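Lectin (Lotus tetragonolobus, PDB 2EIG) probably binds L-fucose-containing sugars as a four-chain legume lectin that holds calcium and manganese ions. Local coordinates at residues F68-V73 against E212-D217; T169-V174 against S187-L192. One frame throughout, in Å; residues are numbered along the deposited sequence.

Interaction 1: F68-V73 against E212-D217; sequences FIVSNV and ERERHD
Asp217 OD1 is gripped by Arg215 NE, by Arg27 and by a water that also donates to Ile69 O and accepts from Ser71 OG, so it is linked to both strands. Arg215 approaches Asp217 side-on: NE reaches OD1 on its syn lone pair at 2.8 Å, while NH2 meets OD2 somewhat out of the carboxylate plane. The bend at chi3 (57°) puts NE within reach of Asp217 OD1. Beneath them the backbones pair antiparallel. Ile69 N donates to Asp217 O at 2.7 Å, whereas Ser71 N reaches Arg215 O at 3.1 Å from 37° above the carbonyl plane.

The opposite face carries Val70, Glu214 and His216. Branched and apolar, Val70 sets CG1 at the edge of the imidazole, 3.7 Å from His216 CD2, and Val70 CB lies 3.7 Å from Glu214 OE1. His216 NE2 donates to Glu214 OE2 at 2.8 Å, meeting it from above the carboxylate plane. His216 ND1 donates to Met30 O, which is consistent with a protonated ring; Ser121 and Arg153 also hold the buried carboxylate. Past the paired residues, Val73 CB packs on Arg213 CG at 3.9 Å, the two side chains crossing at about a right angle.

The side chain of Glu214 lies about 9 Å from the bound calcium. The pairing is that of two antiparallel strands in the flat back sheet of the legume lectin sandwich.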
loop_
_atom_site.group_PDB
_atom_site.type_symbol
_atom_site.label_atom_id
_atom_site.label_comp_id
_atom_site.label_asym_id
_atom_site.label_seq_id
_atom_site.Cartn_x
_atom_site.Cartn_y
_atom_site.Cartn_z
ATOM N N PHE A 68 14.662 14.030 -18.736
ATOM C CA PHE A 68 15.641 14.961 -18.207
ATOM C C PHE A 68 17.029 14.327 -18.293
ATOM O O PHE A 68 17.170 13.114 -18.418
ATOM C CB PHE A 68 15.296 15.371 -16.773
ATOM C CG PHE A 68 15.521 14.277 -15.765
ATOM C CD1 PHE A 68 16.739 14.208 -15.053
ATOM C CD2 PHE A 68 14.539 13.320 -15.532
ATOM C CE1 PHE A 68 16.975 13.171 -14.126
ATOM C CE2 PHE A 68 14.740 12.245 -14.568
ATOM C CZ PHE A 68 15.979 12.201 -13.881
ATOM N N ILE A 69 18.050 15.159 -18.259
ATOM C CA ILE A 69 19.387 14.649 -18.117
ATOM C C ILE A 69 20.088 15.526 -17.046
ATOM O O ILE A 69 19.924 16.747 -17.034
ATOM C CB ILE A 69 20.169 14.690 -19.445
ATOM C CG1 ILE A 69 19.720 13.585 -20.447
ATOM C CG2 ILE A 69 21.552 14.505 -19.161
ATOM C CD1 ILE A 69 20.336 13.573 -22.026
ATOM N N VAL A 70 20.851 14.887 -16.157
ATOM C CA VAL A 70 21.791 15.593 -15.280
ATOM C C VAL A 70 23.209 15.427 -15.794
ATOM O O VAL A 70 23.593 14.340 -16.253
ATOM C CB VAL A 70 21.651 15.192 -13.762
ATOM C CG1 VAL A 70 20.178 15.355 -13.324
ATOM C CG2 VAL A 70 22.133 13.757 -13.492
ATOM N N SER A 71 23.967 16.519 -15.764
ATOM C CA SER A 71 25.287 16.545 -16.389
ATOM C C SER A 71 26.310 17.127 -15.475
ATOM O O SER A 71 26.064 18.154 -14.818
ATOM C CB SER A 71 25.260 17.340 -17.692
ATOM O OG SER A 71 24.360 16.732 -18.563
ATOM N N ASN A 72 27.467 16.471 -15.459
ATOM C CA ASN A 72 28.646 16.973 -14.721
ATOM C C ASN A 72 29.114 18.328 -15.251
ATOM O O ASN A 72 28.928 18.629 -16.401
ATOM C CB ASN A 72 29.822 15.994 -14.854
ATOM C CG ASN A 72 29.585 14.692 -14.155
ATOM O OD1 ASN A 72 28.537 14.479 -13.553
ATOM N ND2 ASN A 72 30.574 13.777 -14.253
ATOM N N VAL A 73 29.695 19.140 -14.386
ATOM C CA VAL A 73 30.230 20.429 -14.755
ATOM C C VAL A 73 31.678 20.487 -14.261
ATOM O O VAL A 73 31.948 20.170 -13.098
ATOM C CB VAL A 73 29.511 21.612 -14.031
ATOM C CG1 VAL A 73 30.070 22.966 -14.517
ATOM C CG2 VAL A 73 28.018 21.563 -14.201
ATOM N N GLU A 212 30.166 21.836 -5.427
ATOM C CA GLU A 212 29.465 20.712 -6.034
ATOM C C GLU A 212 28.329 21.271 -6.898
ATOM O O GLU A 212 27.649 22.182 -6.502
ATOM C CB GLU A 212 28.874 19.789 -4.952
ATOM C CG GLU A 212 29.828 18.867 -4.158
ATOM C CD GLU A 212 30.361 19.502 -2.934
ATOM O OE1 GLU A 212 30.297 20.737 -2.804
ATOM O OE2 GLU A 212 30.848 18.748 -2.074
ATOM N N ARG A 213 28.095 20.695 -8.059
ATOM C CA ARG A 213 27.090 21.255 -8.964
ATOM C C ARG A 213 26.940 20.340 -10.134
ATOM O O ARG A 213 27.773 19.475 -10.376
ATOM C CB ARG A 213 27.498 22.636 -9.441
ATOM C CG ARG A 213 28.736 22.606 -10.375
ATOM C CD ARG A 213 29.197 24.000 -10.541
ATOM N NE ARG A 213 30.131 24.343 -9.473
ATOM C CZ ARG A 213 30.508 25.588 -9.203
ATOM N NH1 ARG A 213 29.952 26.578 -9.885
ATOM N NH2 ARG A 213 31.408 25.836 -8.241
ATOM N N GLU A 214 25.847 20.514 -10.847
ATOM C CA GLU A 214 25.594 19.779 -12.066
ATOM C C GLU A 214 24.485 20.532 -12.831
ATOM O O GLU A 214 23.801 21.382 -12.256
ATOM C CB GLU A 214 25.161 18.335 -11.764
ATOM C CG GLU A 214 23.898 18.295 -10.960
ATOM C CD GLU A 214 23.484 16.923 -10.483
ATOM O OE1 GLU A 214 23.993 15.889 -11.010
ATOM O OE2 GLU A 214 22.596 16.904 -9.582
ATOM N N ARG A 215 24.322 20.226 -14.112
ATOM C CA ARG A 215 23.140 20.660 -14.839
ATOM C C ARG A 215 21.980 19.710 -14.468
ATOM O O ARG A 215 22.218 18.517 -14.183
ATOM C CB ARG A 215 23.396 20.601 -16.351
ATOM C CG ARG A 215 24.570 21.509 -16.887
ATOM C CD ARG A 215 24.476 21.781 -18.397
ATOM N NE ARG A 215 23.183 22.395 -18.726
ATOM C CZ ARG A 215 22.883 23.682 -18.583
ATOM N NH1 ARG A 215 23.790 24.561 -18.173
ATOM N NH2 ARG A 215 21.649 24.090 -18.884
ATOM N N HIS A 216 20.752 20.239 -14.476
ATOM C CA HIS A 216 19.517 19.439 -14.523
ATOM C C HIS A 216 18.687 20.049 -15.609
ATOM O O HIS A 216 18.170 21.128 -15.454
ATOM C CB HIS A 216 18.731 19.490 -13.210
ATOM C CG HIS A 216 19.601 19.451 -12.001
ATOM N ND1 HIS A 216 20.029 20.597 -11.378
ATOM C CD2 HIS A 216 20.176 18.419 -11.329
ATOM C CE1 HIS A 216 20.797 20.282 -10.345
ATOM N NE2 HIS A 216 20.882 18.973 -10.273
ATOM N N ASP A 217 18.622 19.359 -16.735
ATOM C CA ASP A 217 17.982 19.896 -17.916
ATOM C C ASP A 217 16.918 18.930 -18.226
ATOM O O ASP A 217 17.169 17.723 -18.409
ATOM C CB ASP A 217 18.944 19.937 -19.090
ATOM C CG ASP A 217 20.101 20.825 -18.835
ATOM O OD1 ASP A 217 21.233 20.390 -19.134
ATOM O OD2 ASP A 217 19.883 21.949 -18.320
HETATM O O HOH W 1 21.993 18.018 -18.161
HETATM O O HOH W 2 29.520 18.168 -11.846
#

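Interaction 2: T169-V174 against S187-L192; sequences TKILTV and SQEIDL
Lys170, Leu172 and Ser187 bury the most surface here, each by a different kind of contact. Lys170 stands at the entry of the hairpin strand with left-handed backbone angles (phi 71°, psi 37°), as the first residue of a G1 beta bulge in which it and Ile171 face Asp166. Its aliphatic part does the packing: CB lies 3.7 Å from Ile190 O and CG 3.9 Å from Asp191 CG. The chain bends at chi2 and chi3, and its tip departs from segment 187-192. Lys170 NZ, 5.4 Å from Asp191 OD1, may be weakly attracted to it; NZ also has a weak hydrogen bond to Asp168 O and lies close to Lys170 NZ of the fourth subunit. Lys170 O receives Ile190 N at 2.7 Å, nearly in line with the carbonyl.

Leu172 forms a hydrogen-bonded antiparallel pair with Gln188, and its N meets Gln188 O at 2.8 Å. Chi1 (-178°) sets CG anti to the backbone N, beside the carbonyl carbon. CD2 touches Ile190 CD1 at 3.6 Å as the two side chains cross obliquely.

Ser187 lies on the other face, opposite Thr173 in a non-hydrogen-bonded pair. The small serine suits this close approach: its OG and Thr173 OG1 share a 2.7 Å hydrogen bond, and Ile171 CG2 presses to 3.1 Å from Ser187 OG, a tight fit.

Around the hairpin, Ile171 packs on Ile171 of the second subunit, and Asp191 N-caps helix 192-195 through OD2. Leu172 rests on strands 159-166 and 115-120, while Ile190 reaches strands 115-120 and 135-140, joining the two sheets of the sandwich.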
loop_
_atom_site.group_PDB
_atom_site.type_symbol
_atom_site.label_atom_id
_atom_site.label_comp_id
_atom_site.label_asym_id
_atom_site.label_seq_id
_atom_site.Cartn_x
_atom_site.Cartn_y
_atom_site.Cartn_z
ATOM N N THR A 169 -5.970 4.104 -4.108
ATOM C CA THR A 169 -5.223 3.376 -3.061
ATOM C C THR A 169 -4.237 4.307 -2.344
ATOM O O THR A 169 -3.568 3.911 -1.382
ATOM C CB THR A 169 -4.376 2.229 -3.663
ATOM O OG1 THR A 169 -3.537 2.774 -4.691
ATOM C CG2 THR A 169 -5.270 1.167 -4.258
ATOM N N LYS A 170 -4.155 5.531 -2.844
ATOM C CA LYS A 170 -3.337 6.573 -2.250
ATOM C C LYS A 170 -1.864 6.279 -2.469
ATOM O O LYS A 170 -1.072 6.573 -1.625
ATOM C CB LYS A 170 -3.653 6.746 -0.741
ATOM C CG LYS A 170 -4.696 7.816 -0.384
ATOM C CD LYS A 170 -6.092 7.544 -0.890
ATOM C CE LYS A 170 -6.894 6.669 0.092
ATOM N NZ LYS A 170 -8.298 6.405 -0.400
ATOM N N ILE A 171 -1.493 5.741 -3.620
ATOM C CA ILE A 171 -0.103 5.335 -3.803
ATOM C C ILE A 171 0.540 6.196 -4.882
ATOM O O ILE A 171 0.008 6.337 -5.968
ATOM C CB ILE A 171 0.019 3.787 -4.112
ATOM C CG1 ILE A 171 -0.388 2.971 -2.855
ATOM C CG2 ILE A 171 1.465 3.418 -4.479
ATOM C CD1 ILE A 171 -0.903 1.580 -3.133
ATOM N N LEU A 172 1.665 6.795 -4.545
ATOM C CA LEU A 172 2.528 7.471 -5.508
ATOM C C LEU A 172 3.621 6.497 -5.961
ATOM O O LEU A 172 4.364 5.992 -5.138
ATOM C CB LEU A 172 3.134 8.716 -4.855
ATOM C CG LEU A 172 4.052 9.609 -5.713
ATOM C CD1 LEU A 172 3.193 10.444 -6.600
ATOM C CD2 LEU A 172 4.918 10.498 -4.838
ATOM N N THR A 173 3.735 6.259 -7.264
ATOM C CA THR A 173 4.725 5.316 -7.772
ATOM C C THR A 173 5.556 5.978 -8.843
ATOM O O THR A 173 5.049 6.658 -9.738
ATOM C CB THR A 173 4.059 4.053 -8.321
ATOM O OG1 THR A 173 3.269 3.495 -7.285
ATOM C CG2 THR A 173 5.097 2.989 -8.715
ATOM N N VAL A 174 6.849 5.744 -8.759
ATOM C CA VAL A 174 7.750 6.269 -9.734
ATOM C C VAL A 174 8.382 5.138 -10.536
ATOM O O VAL A 174 8.812 4.142 -9.968
ATOM C CB VAL A 174 8.872 7.097 -9.060
ATOM C CG1 VAL A 174 9.682 7.826 -10.117
ATOM C CG2 VAL A 174 8.264 8.027 -7.972
ATOM N N SER A 187 8.009 3.477 -4.697
ATOM C CA SER A 187 6.594 3.647 -4.522
ATOM C C SER A 187 6.304 3.933 -3.042
ATOM O O SER A 187 7.053 3.509 -2.146
ATOM C CB SER A 187 5.844 2.444 -5.107
ATOM O OG SER A 187 4.453 2.608 -5.019
ATOM N N GLN A 188 5.289 4.757 -2.794
ATOM C CA GLN A 188 4.959 5.149 -1.441
ATOM C C GLN A 188 3.495 5.478 -1.305
ATOM O O GLN A 188 2.937 6.251 -2.082
ATOM C CB GLN A 188 5.784 6.356 -0.998
ATOM C CG GLN A 188 5.761 6.630 0.507
ATOM C CD GLN A 188 6.144 5.403 1.369
ATOM O OE1 GLN A 188 7.312 5.015 1.467
ATOM N NE2 GLN A 188 5.146 4.798 1.987
ATOM N N GLU A 189 2.889 4.933 -0.257
ATOM C CA GLU A 189 1.562 5.354 0.077
ATOM C C GLU A 189 1.577 6.779 0.608
ATOM O O GLU A 189 2.292 7.083 1.558
ATOM C CB GLU A 189 0.958 4.414 1.095
ATOM C CG GLU A 189 -0.517 4.639 1.209
ATOM C CD GLU A 189 -0.914 4.844 2.626
ATOM O OE1 GLU A 189 -0.371 4.076 3.479
ATOM O OE2 GLU A 189 -1.761 5.740 2.869
ATOM N N ILE A 190 0.787 7.665 -0.015
ATOM C CA ILE A 190 0.693 9.062 0.455
ATOM C C ILE A 190 -0.741 9.541 0.287
ATOM O O ILE A 190 -1.259 9.544 -0.847
ATOM C CB ILE A 190 1.617 10.047 -0.358
ATOM C CG1 ILE A 190 3.010 9.496 -0.525
ATOM C CG2 ILE A 190 1.647 11.462 0.296
ATOM C CD1 ILE A 190 3.922 10.336 -1.415
ATOM N N ASP A 191 -1.395 9.944 1.370
ATOM C CA ASP A 191 -2.676 10.617 1.240
ATOM C C ASP A 191 -2.448 12.100 0.972
ATOM O O ASP A 191 -2.142 12.845 1.904
ATOM C CB ASP A 191 -3.538 10.448 2.508
ATOM C CG ASP A 191 -5.034 10.690 2.245
ATOM O OD1 ASP A 191 -5.856 9.981 2.884
ATOM O OD2 ASP A 191 -5.399 11.557 1.401
ATOM N N LEU A 192 -2.588 12.524 -0.297
ATOM C CA LEU A 192 -2.373 13.926 -0.679
ATOM C C LEU A 192 -3.221 14.863 0.130
ATOM O O LEU A 192 -2.809 15.962 0.430
ATOM C CB LEU A 192 -2.650 14.172 -2.170
ATOM C CG LEU A 192 -1.706 13.553 -3.174
ATOM C CD1 LEU A 192 -1.980 14.032 -4.616
ATOM C CD2 LEU A 192 -0.229 13.753 -2.768
#

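How the interactions relate
From the N terminus, the chain first meets 68-73, then 169-174 and 187-192, and finally 212-217. Interaction 2 therefore closes a short hairpin of 12 intervening residues that falls wholly within the 138-residue excursion closed by interaction 1; the two nest without crossing. Both belong to one antiparallel sheet. Strand 61-72 pairs with 214-226 on one side and with 159-166 on the other, and 159-166 leads through 171-178 to 183-189. Interaction 1 thus joins a strand from early in the chain to the last one, while interaction 2 pairs the two strands of the hairpin, whose segments touch the other three subunits. Their centres lie 28 Å apart, on opposite sides of the chain's centre.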